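Local coordinates for beta-lactamase-like protein (Novosphingobium pentaromativorans US6-1, PDB 6AUF) that probably hydrolyses beta-lactam antibiotics with a two-zinc site, as a metallo-beta-lactamase of the B3 type, at residues A[163-167]-A[178-182]; A[205-210]-A[239-243]. One frame throughout, in Å; residues are numbered along the deposited sequence.

Contact 1: residues A[163-167]-A[178-182]; sequences VLVDG and TVRET
Asp166 and Arg180 bring the two backbones closest, CA to CA 4.9 Å, where the chain leaves strand 162-164, the outermost strand of one sheet, and crosses to strand 175-181 of the other. One main-chain bond joins the segments, Gly167 N to Val179 O at 2.9 Å. Gly167 at phi 94° suits this turn, where a CB would meet the carbonyl O of Asp166. The bond of Val179 to Asp168 continues the pairing into the following hairpin. Deeper in, CD1 of Leu164 touches CG1 of Val179 at 4.2 Å, and both side chains also rest on Trp192. Val179 CG1 also lies 3.9 Å from the backbone O of Val165.

The carboxylate of Asp166 carries the polar part. With CG anti to the backbone N (chi1 -179°), it reaches across to strand 175-181. Asp166 OD1 takes NE of Arg180 on the syn side at 2.6 Å, near the guanidinium plane, and the backbone N of Glu181 on the anti side at 2.9 Å; the two donors come from opposite faces of the carboxylate. A weak bond of 3.0 Å runs from Arg180 NH2 to Asp166 OD2. Arg180 bends at its second and third torsions to fold back onto the acid, and the two planes stand 47° apart. Glu181 instead sends its carboxylate to Ser132 and Arg231.

Two N-H groups on OD1 hold the Asp166 carboxylate to both the side chain and the backbone of the strand, pinning the inter-sheet crossing. The Arg180 guanidinium and a long, weak ion pair to Arg238 probably favour the ionised form of Asp166.

Contact 2: residues A[205-210]-A[239-243]; sequences MIAYAD and IAQLP
Pro243 meets Met205 with CB and CG of its ring, no aromatic ring taking part across the contact: Met205 CG lies 4.1 Å from Pro243 CB, and Met205 CE lies 4.2 Å from Pro243 CG. The phenol of Tyr208 turns away to Asp76. These residues belong to the beta-alpha-beta unit made of strand 203-208, helix 226-241 and strand 246-248, the two strands lying parallel and adjacent; here the end of the helix and the turn after it pack on the first strand. Met205 bends at its second and third torsions, which curls its methyl back onto the proline. Small side chains line the strand further on. Ala207 CB approaches the backbone O of Pro243 at 3.6 Å. Leu242 CD1 rests against both methyls, 4.2 Å from Ala207 CB and 4.0 Å from Ala209 CB. Ile239, which also packs on Tyr276 of helix 272-292, completes this apolar row.

Just past the strand, Asp210 enters the active site as a second-shell residue: its OD2 accepts from Ser189, and its OD1 hydrogen-bonds ND1 of His107, a zinc ligand. One residue before Asp210, Ala209 CB meets Ile239 CG2 at 4.4 Å.

From the N terminus, the chain passes through strand 162-164, and contact 1 closes a short loop around the hairpin of strands 169-172 and 175-181. It then runs through strand 190-197 to strand 203-208 and closes a second, longer loop at contact 2, which includes most of helix 226-241. The two loops follow in series, neither nesting nor crossing. Contact 1 ties one sheet to the other; contact 2 fastens the helix end to that second sheet. They meet where Ile239 CG1 packs on Thr182 CB at 3.8 Å and Leu242 CD2 on Arg180 CG at 3.9 Å. Ser189 also hydrogen-bonds Thr182 O.

Contact 1: residues A[163-167]-A[178-182]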
# COMPACT_ATOMS: atom_id res chain seq x y z
N VAL A 163 2.95 -3.76 -17.26
CA VAL A 163 3.34 -4.73 -16.26
C VAL A 163 4.83 -4.57 -15.98
O VAL A 163 5.65 -4.47 -16.90
CB VAL A 163 2.97 -6.15 -16.70
CG1 VAL A 163 2.57 -6.15 -18.16
CG2 VAL A 163 4.07 -7.12 -16.38
N LEU A 164 5.17 -4.49 -14.69
CA LEU A 164 6.43 -3.95 -14.23
C LEU A 164 7.32 -5.04 -13.65
O LEU A 164 6.84 -6.07 -13.16
CB LEU A 164 6.20 -2.86 -13.17
CG LEU A 164 5.34 -1.65 -13.45
CD1 LEU A 164 5.12 -0.88 -12.16
CD2 LEU A 164 5.95 -0.73 -14.50
N VAL A 165 8.62 -4.77 -13.66
CA VAL A 165 9.58 -5.61 -12.96
C VAL A 165 10.21 -4.84 -11.81
O VAL A 165 10.26 -3.60 -11.79
CB VAL A 165 10.69 -6.15 -13.89
CG1 VAL A 165 10.08 -6.83 -15.10
CG2 VAL A 165 11.61 -5.02 -14.31
N ASP A 166 10.72 -5.60 -10.85
CA ASP A 166 11.41 -5.06 -9.69
C ASP A 166 12.41 -3.98 -10.09
O ASP A 166 13.29 -4.23 -10.92
CB ASP A 166 12.12 -6.18 -8.94
CG ASP A 166 12.84 -5.68 -7.71
OD1 ASP A 166 12.20 -4.94 -6.91
OD2 ASP A 166 14.03 -6.03 -7.53
N GLY A 167 12.25 -2.78 -9.51
CA GLY A 167 13.13 -1.67 -9.80
C GLY A 167 12.65 -0.74 -10.88
O GLY A 167 13.31 0.26 -11.16
N THR A 178 9.17 4.76 -8.06
CA THR A 178 9.96 3.58 -8.37
C THR A 178 9.56 2.42 -7.44
O THR A 178 9.46 2.59 -6.22
CB THR A 178 11.45 3.94 -8.32
OG1 THR A 178 12.20 2.92 -7.67
CG2 THR A 178 11.64 5.29 -7.61
N VAL A 179 9.28 1.26 -8.05
CA VAL A 179 8.65 0.11 -7.39
C VAL A 179 9.69 -0.95 -7.04
O VAL A 179 10.69 -1.16 -7.73
CB VAL A 179 7.56 -0.50 -8.29
CG1 VAL A 179 8.22 -1.35 -9.38
CG2 VAL A 179 6.61 -1.36 -7.47
N ARG A 180 9.42 -1.67 -5.95
CA ARG A 180 10.17 -2.84 -5.56
C ARG A 180 9.19 -3.97 -5.32
O ARG A 180 8.18 -3.78 -4.62
CB ARG A 180 10.99 -2.60 -4.28
CG ARG A 180 12.20 -1.65 -4.37
CD ARG A 180 13.15 -1.95 -5.49
NE ARG A 180 13.68 -3.32 -5.45
CZ ARG A 180 14.91 -3.64 -5.02
NH1 ARG A 180 15.73 -2.71 -4.57
NH2 ARG A 180 15.31 -4.92 -5.04
N GLU A 181 9.48 -5.15 -5.89
CA GLU A 181 8.76 -6.35 -5.48
C GLU A 181 9.18 -6.73 -4.06
O GLU A 181 10.36 -6.96 -3.79
CB GLU A 181 9.02 -7.51 -6.45
CG GLU A 181 8.01 -7.53 -7.59
CD GLU A 181 8.12 -8.78 -8.45
OE1 GLU A 181 7.19 -9.05 -9.26
OE2 GLU A 181 9.13 -9.48 -8.31
N THR A 182 8.20 -6.79 -3.15
CA THR A 182 8.43 -6.97 -1.71
C THR A 182 7.48 -8.04 -1.18
O THR A 182 6.57 -7.74 -0.40
CB THR A 182 8.25 -5.64 -0.96
OG1 THR A 182 6.92 -5.12 -1.19
CG2 THR A 182 9.23 -4.61 -1.46

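Contact 2: residues A[205-210]-A[239-243]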
# COMPACT_ATOMS: atom_id res chain seq x y z
N MET A 205 12.52 11.38 1.01
CA MET A 205 12.05 10.22 0.30
C MET A 205 10.87 9.63 1.06
O MET A 205 10.96 9.35 2.26
CB MET A 205 13.16 9.19 0.15
CG MET A 205 14.32 9.70 -0.64
SD MET A 205 13.84 10.06 -2.34
CE MET A 205 13.14 8.48 -2.85
N ILE A 206 9.77 9.47 0.37
CA ILE A 206 8.61 8.78 0.91
C ILE A 206 8.66 7.32 0.47
O ILE A 206 9.02 6.99 -0.67
CB ILE A 206 7.32 9.49 0.46
CG1 ILE A 206 7.23 10.84 1.16
CG2 ILE A 206 6.09 8.65 0.77
CD1 ILE A 206 6.40 11.84 0.46
N ALA A 207 8.34 6.44 1.40
CA ALA A 207 8.27 5.01 1.14
C ALA A 207 6.87 4.54 1.52
O ALA A 207 6.51 4.54 2.70
CB ALA A 207 9.33 4.25 1.93
N TYR A 208 6.07 4.17 0.51
CA TYR A 208 4.80 3.50 0.73
C TYR A 208 5.08 1.99 0.80
O TYR A 208 4.96 1.24 -0.17
CB TYR A 208 3.82 3.87 -0.38
CG TYR A 208 2.39 3.42 -0.13
CD1 TYR A 208 1.76 3.67 1.09
CD2 TYR A 208 1.66 2.77 -1.13
CE1 TYR A 208 0.45 3.25 1.32
CE2 TYR A 208 0.36 2.35 -0.91
CZ TYR A 208 -0.24 2.59 0.32
OH TYR A 208 -1.53 2.18 0.54
N ALA A 209 5.51 1.56 1.99
CA ALA A 209 5.90 0.17 2.20
C ALA A 209 4.66 -0.65 2.50
O ALA A 209 3.91 -0.34 3.43
CB ALA A 209 6.92 0.04 3.33
N ASP A 210 4.45 -1.69 1.70
CA ASP A 210 3.27 -2.54 1.78
C ASP A 210 3.14 -3.18 3.16
O ASP A 210 4.10 -3.28 3.92
CB ASP A 210 3.36 -3.63 0.72
CG ASP A 210 2.05 -4.31 0.48
OD1 ASP A 210 1.03 -3.90 1.10
OD2 ASP A 210 2.04 -5.25 -0.34
N ILE A 239 12.22 -4.29 1.79
CA ILE A 239 11.49 -3.29 2.56
C ILE A 239 12.44 -2.55 3.48
O ILE A 239 12.38 -1.32 3.61
CB ILE A 239 10.34 -3.96 3.34
CG1 ILE A 239 9.16 -4.27 2.43
CG2 ILE A 239 9.87 -3.06 4.49
CD1 ILE A 239 8.11 -5.11 3.13
N ALA A 240 13.35 -3.29 4.12
CA ALA A 240 14.22 -2.70 5.13
C ALA A 240 15.21 -1.72 4.52
O ALA A 240 15.72 -0.85 5.24
CB ALA A 240 14.97 -3.80 5.88
N GLN A 241 15.45 -1.82 3.22
CA GLN A 241 16.47 -1.03 2.54
C GLN A 241 15.89 0.04 1.64
O GLN A 241 16.66 0.73 0.96
CB GLN A 241 17.39 -1.95 1.73
CG GLN A 241 18.53 -2.51 2.55
CD GLN A 241 18.82 -3.93 2.18
OE1 GLN A 241 18.35 -4.86 2.85
NE2 GLN A 241 19.60 -4.12 1.12
N LEU A 242 14.57 0.18 1.59
CA LEU A 242 13.95 1.26 0.84
C LEU A 242 14.52 2.61 1.28
O LEU A 242 14.74 2.82 2.48
CB LEU A 242 12.43 1.27 1.06
CG LEU A 242 11.64 0.01 0.73
CD1 LEU A 242 10.16 0.20 1.02
CD2 LEU A 242 11.90 -0.38 -0.75
N PRO A 243 14.77 3.54 0.36
CA PRO A 243 14.95 4.94 0.77
C PRO A 243 13.67 5.40 1.45
O PRO A 243 12.58 5.28 0.90
CB PRO A 243 15.21 5.67 -0.55
CG PRO A 243 14.62 4.79 -1.60
CD PRO A 243 14.74 3.38 -1.11